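Local coordinates for protein sulfite reductase [ferredoxin] (Mycobacterium tuberculosis, PDB 1ZJ8) that reduces sulfite to sulfide with six electrons taken from ferredoxin, using a [4Fe-4S] cluster and siroheme as its cofactors, at residues Arg423-Cys428 and Val443-Leu448; Ala484-Lys489 and Arg538-Phe543. All blocks are in the same frame, centred on the assembly; numbering follows the deposited sequence.

Interaction 1. Residues Arg423-Cys428 and Val443-Leu448; sequences RNLMAC and VRAQHL. With SF4 (iron/sulfur cluster), chain D.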
ATOM      1  N   ARG A 423       5.341  14.516   7.653  1.00 31.31           N
ATOM      2  CA  ARG A 423       5.829  14.037   6.401  1.00 30.90           C
ATOM      3  C   ARG A 423       6.048  12.553   6.410  1.00 30.05           C
ATOM      4  O   ARG A 423       5.665  11.860   5.488  1.00 29.70           O
ATOM      5  CB  ARG A 423       7.162  14.704   6.107  1.00 30.98           C
ATOM      6  CG  ARG A 423       7.804  14.123   4.895  1.00 31.85           C
ATOM      7  CD  ARG A 423       8.730  15.075   4.315  1.00 32.66           C
ATOM      8  NE  ARG A 423       9.342  14.539   3.121  1.00 33.24           N
ATOM      9  CZ  ARG A 423      10.201  15.225   2.388  1.00 34.11           C
ATOM     10  NH1 ARG A 423      10.574  16.447   2.756  1.00 35.14           N
ATOM     11  NH2 ARG A 423      10.718  14.677   1.306  1.00 34.13           N
ATOM     12  N   ASN A 424       6.692  12.078   7.459  1.00 29.79           N
ATOM     13  CA  ASN A 424       7.233  10.725   7.460  1.00 29.83           C
ATOM     14  C   ASN A 424       6.424   9.667   8.211  1.00 29.63           C
ATOM     15  O   ASN A 424       6.877   8.549   8.355  1.00 29.79           O
ATOM     16  CB  ASN A 424       8.668  10.768   7.995  1.00 29.52           C
ATOM     17  CG  ASN A 424       9.578  11.535   7.095  1.00 28.21           C
ATOM     18  OD1 ASN A 424       9.610  11.288   5.914  1.00 27.16           O
ATOM     19  ND2 ASN A 424      10.302  12.492   7.640  1.00 29.25           N
ATOM     20  N   LEU A 425       5.226   9.997   8.654  1.00 29.68           N
ATOM     21  CA  LEU A 425       4.446   9.053   9.428  1.00 30.14           C
ATOM     22  C   LEU A 425       3.428   8.354   8.528  1.00 30.40           C
ATOM     23  O   LEU A 425       2.781   8.972   7.699  1.00 30.64           O
ATOM     24  CB  LEU A 425       3.746   9.752  10.612  1.00 30.00           C
ATOM     25  CG  LEU A 425       2.816   8.864  11.473  1.00 30.26           C
ATOM     26  CD1 LEU A 425       2.802   9.299  12.913  1.00 31.18           C
ATOM     27  CD2 LEU A 425       1.361   8.787  10.957  1.00 30.21           C
ATOM     28  N   MET A 426       3.269   7.056   8.698  1.00 31.07           N
ATOM     29  CA  MET A 426       2.144   6.352   8.089  1.00 31.84           C
ATOM     30  C   MET A 426       1.396   5.573   9.161  1.00 32.21           C
ATOM     31  O   MET A 426       1.954   5.230  10.209  1.00 32.38           O
ATOM     32  CB  MET A 426       2.602   5.380   6.988  1.00 31.77           C
ATOM     33  CG  MET A 426       3.155   6.035   5.737  1.00 31.86           C
ATOM     34  SD  MET A 426       3.466   4.880   4.352  1.00 32.91           S
ATOM     35  CE  MET A 426       4.096   3.425   5.154  1.00 33.40           C
ATOM     36  N   ALA A 427       0.131   5.295   8.881  1.00 32.67           N
ATOM     37  CA  ALA A 427      -0.695   4.478   9.752  1.00 33.14           C
ATOM     38  C   ALA A 427      -1.696   3.742   8.882  1.00 33.82           C
ATOM     39  O   ALA A 427      -2.028   4.195   7.779  1.00 34.58           O
ATOM     40  CB  ALA A 427      -1.406   5.338  10.766  1.00 33.14           C
ATOM     41  N   CYS A 428      -2.171   2.602   9.365  1.00 34.34           N
ATOM     42  CA  CYS A 428      -3.203   1.840   8.672  1.00 34.67           C
ATOM     43  C   CYS A 428      -4.565   2.337   9.137  1.00 34.74           C
ATOM     44  O   CYS A 428      -4.665   3.363   9.818  1.00 34.57           O
ATOM     45  CB  CYS A 428      -3.039   0.361   8.988  1.00 35.17           C
ATOM     46  SG  CYS A 428      -3.476  -0.093  10.705  1.00 37.54           S
ATOM     47  N   VAL A 443      -6.918   7.659  13.392  1.00 37.71           N
ATOM     48  CA  VAL A 443      -7.387   8.789  14.197  1.00 37.49           C
ATOM     49  C   VAL A 443      -6.299   9.252  15.189  1.00 37.02           C
ATOM     50  O   VAL A 443      -6.076  10.460  15.387  1.00 36.72           O
ATOM     51  CB  VAL A 443      -8.701   8.425  14.954  1.00 37.64           C
ATOM     52  CG1 VAL A 443      -9.364   9.711  15.516  1.00 37.40           C
ATOM     53  CG2 VAL A 443      -9.671   7.642  14.018  1.00 37.61           C
ATOM     54  N   ARG A 444      -5.635   8.276  15.805  1.00 36.48           N
ATOM     55  CA  ARG A 444      -4.522   8.538  16.702  1.00 36.12           C
ATOM     56  C   ARG A 444      -3.512   9.459  16.047  1.00 35.79           C
ATOM     57  O   ARG A 444      -3.126  10.496  16.609  1.00 35.77           O
ATOM     58  CB  ARG A 444      -3.839   7.222  17.067  1.00 36.17           C
ATOM     59  CG  ARG A 444      -2.790   7.359  18.166  1.00 36.84           C
ATOM     60  CD  ARG A 444      -3.444   7.500  19.538  1.00 37.86           C
ATOM     61  NE  ARG A 444      -2.890   8.592  20.322  1.00 36.85           N
ATOM     62  CZ  ARG A 444      -1.721   8.561  20.936  1.00 38.11           C
ATOM     63  NH1 ARG A 444      -0.959   7.504  20.844  1.00 40.30           N
ATOM     64  NH2 ARG A 444      -1.302   9.593  21.644  1.00 39.32           N
ATOM     65  N   ALA A 445      -3.119   9.070  14.839  1.00 35.23           N
ATOM     66  CA  ALA A 445      -2.155   9.806  14.027  1.00 34.66           C
ATOM     67  C   ALA A 445      -2.535  11.255  13.853  1.00 34.05           C
ATOM     68  O   ALA A 445      -1.669  12.118  13.761  1.00 33.89           O
ATOM     69  CB  ALA A 445      -2.045   9.167  12.649  1.00 35.05           C
ATOM     70  N   GLN A 446      -3.836  11.525  13.798  1.00 33.59           N
ATOM     71  CA  GLN A 446      -4.308  12.899  13.585  1.00 33.45           C
ATOM     72  C   GLN A 446      -3.982  13.809  14.765  1.00 33.19           C
ATOM     73  O   GLN A 446      -3.821  15.024  14.599  1.00 32.92           O
ATOM     74  CB  GLN A 446      -5.826  12.936  13.327  1.00 33.48           C
ATOM     75  CG  GLN A 446      -6.326  12.026  12.209  1.00 32.16           C
ATOM     76  CD  GLN A 446      -5.597  12.266  10.930  1.00 30.56           C
ATOM     77  OE1 GLN A 446      -5.247  13.401  10.619  1.00 29.37           O
ATOM     78  NE2 GLN A 446      -5.343  11.199  10.175  1.00 30.64           N
ATOM     79  N   HIS A 447      -3.888  13.207  15.951  1.00 33.19           N
ATOM     80  CA  HIS A 447      -3.518  13.922  17.172  1.00 33.12           C
ATOM     81  C   HIS A 447      -2.030  13.832  17.448  1.00 32.82           C
ATOM     82  O   HIS A 447      -1.459  14.712  18.100  1.00 32.80           O
ATOM     83  CB  HIS A 447      -4.230  13.305  18.392  1.00 33.24           C
ATOM     84  CG  HIS A 447      -5.731  13.396  18.352  1.00 35.02           C
ATOM     85  ND1 HIS A 447      -6.523  12.476  17.688  1.00 35.78           N
ATOM     86  CD2 HIS A 447      -6.586  14.286  18.921  1.00 35.48           C
ATOM     87  CE1 HIS A 447      -7.795  12.807  17.833  1.00 34.61           C
ATOM     88  NE2 HIS A 447      -7.861  13.899  18.574  1.00 35.15           N
ATOM     89  N   LEU A 448      -1.406  12.756  16.972  1.00 32.57           N
ATOM     90  CA  LEU A 448      -0.053  12.424  17.385  1.00 32.37           C
ATOM     91  C   LEU A 448       0.959  13.271  16.650  1.00 32.15           C
ATOM     92  O   LEU A 448       1.915  13.738  17.262  1.00 32.27           O
ATOM     93  CB  LEU A 448       0.200  10.937  17.178  1.00 32.62           C
ATOM     94  CG  LEU A 448       1.556  10.384  17.620  1.00 32.90           C
ATOM     95  CD1 LEU A 448       1.820  10.674  19.092  1.00 32.73           C
ATOM     96  CD2 LEU A 448       1.618   8.886  17.314  1.00 32.49           C
TER
HETATM   97 FE1  SF4 D 556      -4.268  -4.948  10.476  1.00 46.50          FE
HETATM   98 FE2  SF4 D 556      -4.207  -3.709   8.039  1.00 44.88          FE
HETATM   99 FE3  SF4 D 556      -6.470  -3.623   9.577  1.00 45.72          FE
HETATM  100 FE4  SF4 D 556      -4.215  -2.187  10.127  1.00 45.58          FE
HETATM  101  S1  SF4 D 556      -5.602  -1.920   8.309  1.00 47.08           S
HETATM  102  S2  SF4 D 556      -5.478  -3.410  11.654  1.00 48.81           S
HETATM  103  S3  SF4 D 556      -2.542  -3.671   9.620  1.00 46.89           S
HETATM  104  S4  SF4 D 556      -5.545  -5.509   8.641  1.00 50.98           S
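Leu425 and Ala427 direct their side chains at Ala445, placing the edge strand 425-427 against helix 442-455. Three methyl groups carry the contact. Leu425 CD2 is 3.8 Å from Ala445 CB, and Ala427 CB approaches the same Ala445 CB at 4.3 Å. Leu425 CD2 and Ala427 CB are themselves 4.4 Å apart, so the helix methyl faces both strand methyls. Leu425 reaches this position with CG anti to the backbone N (chi1 177°); CD2 makes the contact with Ala445, while CD1 is turned to Leu448 CD2, 4.6 Å away and beyond close contact. Leu425, Ala427 and Leu448 all also touch Ile471 of the neighbouring parallel strand 469-472, which extends the apolar layer beneath the helix. Met426, between Leu425 and Ala427, points away from the helix.

One residue beyond the strand, Cys428 turns to the cluster. Its SG binds the iron FE4 of the [4Fe-4S] cluster at 2.3 Å, with SG placed between the backbone N and the carbonyl carbon (chi1 71°). Thr441 hydrogen-bonds to Cys428 O, and Ala427 touches the siroheme. On the helix, His447 ND1 bonds back to Val443 O at 3.1 Å, 40° above that carbonyl's plane; Gln446 N meets the same oxygen from the opposite face.

Parallel strands 425-427 and 469-472, with helix 442-455 between them in sequence, form a beta-alpha-beta crossover, and this contact seats its helix on the first strand. No hydrogen bond or charge pair spans the two segments, so methyl packing alone joins them here. The implication is a buried apolar seat directly beside a metal ligand: the strand is covered by the helix just before the chain delivers Cys428, the first of the four cysteines at the cluster.

Interaction 2. Residues Ala484-Lys489 and Arg538-Phe543; sequences ADIGFK and RVVRNF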
ATOM      1  N   ALA A 484      10.376   0.680   9.114  1.00 38.08           N
ATOM      2  CA  ALA A 484      10.288   2.043   9.630  1.00 38.04           C
ATOM      3  C   ALA A 484      11.416   2.192  10.586  1.00 38.17           C
ATOM      4  O   ALA A 484      11.847   1.213  11.159  1.00 38.56           O
ATOM      5  CB  ALA A 484       8.984   2.243  10.370  1.00 38.10           C
ATOM      6  N   ASP A 485      11.903   3.410  10.761  1.00 38.52           N
ATOM      7  CA  ASP A 485      12.838   3.676  11.833  1.00 38.87           C
ATOM      8  C   ASP A 485      12.139   3.348  13.153  1.00 38.88           C
ATOM      9  O   ASP A 485      12.719   2.656  13.982  1.00 39.16           O
ATOM     10  CB  ASP A 485      13.345   5.118  11.778  1.00 39.09           C
ATOM     11  CG  ASP A 485      14.246   5.378  10.571  1.00 40.50           C
ATOM     12  OD1 ASP A 485      14.880   4.418  10.047  1.00 40.64           O
ATOM     13  OD2 ASP A 485      14.295   6.552  10.132  1.00 42.66           O
ATOM     14  N   ILE A 486      10.892   3.799  13.324  1.00 38.67           N
ATOM     15  CA  ILE A 486      10.081   3.402  14.456  1.00 38.75           C
ATOM     16  C   ILE A 486       8.765   2.779  13.976  1.00 39.06           C
ATOM     17  O   ILE A 486       7.858   3.481  13.548  1.00 39.04           O
ATOM     18  CB  ILE A 486       9.791   4.596  15.368  1.00 38.62           C
ATOM     19  CG1 ILE A 486      11.090   5.326  15.698  1.00 37.98           C
ATOM     20  CG2 ILE A 486       9.094   4.123  16.656  1.00 38.92           C
ATOM     21  CD1 ILE A 486      10.923   6.519  16.569  1.00 37.75           C
ATOM     22  N   GLY A 487       8.662   1.458  14.053  1.00 39.51           N
ATOM     23  CA  GLY A 487       7.460   0.751  13.630  1.00 40.05           C
ATOM     24  C   GLY A 487       6.684   0.307  14.842  1.00 40.62           C
ATOM     25  O   GLY A 487       7.274  -0.081  15.847  1.00 40.93           O
ATOM     26  N   PHE A 488       5.360   0.368  14.767  1.00 41.45           N
ATOM     27  CA  PHE A 488       4.512  -0.044  15.879  1.00 42.22           C
ATOM     28  C   PHE A 488       3.565  -1.133  15.410  1.00 43.30           C
ATOM     29  O   PHE A 488       2.852  -0.949  14.426  1.00 43.13           O
ATOM     30  CB  PHE A 488       3.722   1.147  16.420  1.00 41.37           C
ATOM     31  CG  PHE A 488       4.570   2.183  17.096  1.00 40.82           C
ATOM     32  CD1 PHE A 488       4.833   2.108  18.444  1.00 39.85           C
ATOM     33  CD2 PHE A 488       5.102   3.245  16.382  1.00 41.19           C
ATOM     34  CE1 PHE A 488       5.611   3.061  19.068  1.00 40.12           C
ATOM     35  CE2 PHE A 488       5.890   4.211  17.013  1.00 40.37           C
ATOM     36  CZ  PHE A 488       6.135   4.113  18.357  1.00 39.85           C
ATOM     37  N   LYS A 489       3.576  -2.271  16.108  1.00 45.28           N
ATOM     38  CA  LYS A 489       2.658  -3.379  15.810  1.00 46.49           C
ATOM     39  C   LYS A 489       1.658  -3.470  16.938  1.00 47.82           C
ATOM     40  O   LYS A 489       1.999  -3.873  18.057  1.00 47.95           O
ATOM     41  CB  LYS A 489       3.390  -4.720  15.656  1.00 46.78           C
ATOM     42  CG  LYS A 489       2.457  -5.957  15.380  1.00 46.28           C
ATOM     43  CD  LYS A 489       3.229  -7.263  15.070  1.00 46.43           C
ATOM     44  CE  LYS A 489       4.325  -7.584  16.106  1.00 46.98           C
ATOM     45  NZ  LYS A 489       5.139  -8.775  15.711  1.00 47.45           N
ATOM     46  N   ARG A 538      11.063  10.320  24.172  1.00 41.70           N
ATOM     47  CA  ARG A 538      12.152   9.735  24.949  1.00 42.04           C
ATOM     48  C   ARG A 538      13.243   9.245  24.005  1.00 42.47           C
ATOM     49  O   ARG A 538      14.373   9.717  24.076  1.00 42.55           O
ATOM     50  CB  ARG A 538      11.612   8.592  25.813  1.00 42.10           C
ATOM     51  CG  ARG A 538      12.605   7.940  26.763  1.00 41.71           C
ATOM     52  CD  ARG A 538      11.867   7.183  27.881  1.00 42.02           C
ATOM     53  NE  ARG A 538      10.931   6.154  27.402  1.00 42.16           N
ATOM     54  CZ  ARG A 538       9.591   6.174  27.524  1.00 43.33           C
ATOM     55  NH1 ARG A 538       8.931   7.188  28.086  1.00 42.61           N
ATOM     56  NH2 ARG A 538       8.883   5.152  27.047  1.00 43.58           N
ATOM     57  N   VAL A 539      12.879   8.345  23.092  1.00 43.05           N
ATOM     58  CA  VAL A 539      13.856   7.647  22.255  1.00 43.50           C
ATOM     59  C   VAL A 539      14.582   8.574  21.286  1.00 43.85           C
ATOM     60  O   VAL A 539      15.779   8.428  21.045  1.00 44.15           O
ATOM     61  CB  VAL A 539      13.204   6.468  21.472  1.00 43.77           C
ATOM     62  CG1 VAL A 539      12.510   6.938  20.189  1.00 44.07           C
ATOM     63  CG2 VAL A 539      14.243   5.418  21.133  1.00 43.71           C
ATOM     64  N   VAL A 540      13.855   9.540  20.749  1.00 44.45           N
ATOM     65  CA  VAL A 540      14.417  10.463  19.775  1.00 44.79           C
ATOM     66  C   VAL A 540      15.361  11.431  20.484  1.00 45.34           C
ATOM     67  O   VAL A 540      16.362  11.845  19.922  1.00 45.74           O
ATOM     68  CB  VAL A 540      13.300  11.218  18.999  1.00 44.78           C
ATOM     69  CG1 VAL A 540      13.873  12.368  18.183  1.00 44.92           C
ATOM     70  CG2 VAL A 540      12.519  10.252  18.089  1.00 44.04           C
ATOM     71  N   ARG A 541      15.054  11.788  21.723  1.00 46.10           N
ATOM     72  CA  ARG A 541      15.965  12.606  22.500  1.00 46.73           C
ATOM     73  C   ARG A 541      17.235  11.832  22.848  1.00 47.38           C
ATOM     74  O   ARG A 541      18.320  12.379  22.731  1.00 47.31           O
ATOM     75  CB  ARG A 541      15.253  13.123  23.745  1.00 46.94           C
ATOM     76  CG  ARG A 541      14.157  14.107  23.399  1.00 46.68           C
ATOM     77  CD  ARG A 541      13.630  14.820  24.625  1.00 46.89           C
ATOM     78  NE  ARG A 541      12.573  15.736  24.243  1.00 46.55           N
ATOM     79  CZ  ARG A 541      12.777  16.856  23.565  1.00 46.80           C
ATOM     80  NH1 ARG A 541      14.006  17.232  23.227  1.00 46.99           N
ATOM     81  NH2 ARG A 541      11.745  17.621  23.236  1.00 47.07           N
ATOM     82  N   ASN A 542      17.091  10.570  23.275  1.00 48.32           N
ATOM     83  CA  ASN A 542      18.232   9.667  23.473  1.00 49.02           C
ATOM     84  C   ASN A 542      19.037   9.550  22.175  1.00 50.06           C
ATOM     85  O   ASN A 542      20.281   9.469  22.195  1.00 50.08           O
ATOM     86  CB  ASN A 542      17.766   8.270  23.898  1.00 48.99           C
ATOM     87  CG  ASN A 542      17.276   8.214  25.342  1.00 49.55           C
ATOM     88  OD1 ASN A 542      17.165   9.240  26.024  1.00 50.81           O
ATOM     89  ND2 ASN A 542      16.967   7.005  25.810  1.00 48.46           N
ATOM     90  N   PHE A 543      18.335   9.540  21.042  1.00 51.22           N
ATOM     91  CA  PHE A 543      19.022   9.486  19.756  1.00 52.14           C
ATOM     92  C   PHE A 543      19.920  10.696  19.561  1.00 53.09           C
ATOM     93  O   PHE A 543      21.056  10.536  19.148  1.00 53.48           O
ATOM     94  CB  PHE A 543      18.053   9.338  18.572  1.00 52.18           C
ATOM     95  CG  PHE A 543      18.720   9.457  17.218  1.00 51.78           C
ATOM     96  CD1 PHE A 543      19.697   8.566  16.829  1.00 51.59           C
ATOM     97  CD2 PHE A 543      18.366  10.461  16.337  1.00 52.48           C
ATOM     98  CE1 PHE A 543      20.317   8.681  15.585  1.00 52.13           C
ATOM     99  CE2 PHE A 543      18.985  10.570  15.085  1.00 52.80           C
ATOM    100  CZ  PHE A 543      19.959   9.678  14.717  1.00 51.86           C
TER
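No ring or other flat group enters the contact itself, in which Ile486 meets Val539 and Val540 through methyls alone; the aromatic groups lie around it. Phe488, two residues farther along the strand, rests against Leu532, Tyr535 and Ile536, earlier in the same helix, and against Phe504 and Val506 of strand 500-508. Phe543 is edge-to-face with Phe553 and also meets the ring of Trp556, with the planes at about 65°; Phe553 in turn touches Ile486.

The approach of Ile486 and Val539 is tip to tip, with CD1 of the isoleucine 4.0 Å from CG1 of the valine. Val540 is not aimed at the strand, yet its CG2 still comes within 4.3 Å of Ile486 CD1. Since Val539 CG1 and Val540 CG2 are 3.9 Å apart, the single isoleucine methyl faces a pair of helix methyls. Ile486 reaches this far because CD1 stands anti to CA (chi2 179°): the CA atoms of Ile486 and Val539 are 9.6 Å apart.

The same isoleucine also touches Ile467, Leu508 and Ile536, so strand 486-494 and helix 532-545 share a wider apolar layer, within the 4Fe-4S domain but away from the cofactors. All three residues that touch are buried, and no polar bond crosses between the segments. The chemistry therefore implies a small apolar contact, held by van der Waals packing and the exclusion of water, with no directional bond to fix the spacing.

How the interactions relate
From the N terminus, interaction 1 closes first, its segments bracketing the 14-residue connection that carries the cluster ligand Cys434. Only after the rest of helix 442-455 and strand 469-472 does interaction 2 open; it closes a longer excursion of 48 residues that includes strands 500-508 and 520-528. The two are thus in series, neither nesting nor crossing. Their centres lie about 14 Å apart, and their nearest atoms about 6 Å apart, without touching, yet both reach one mixed sheet: strand 469-472 lies between 425-427 and 486-494 and shares backbone hydrogen bonds with each. The helices are linked through Leu532 of helix 532-545, which touches Leu448; it also rests on Phe488 of strand 486-494.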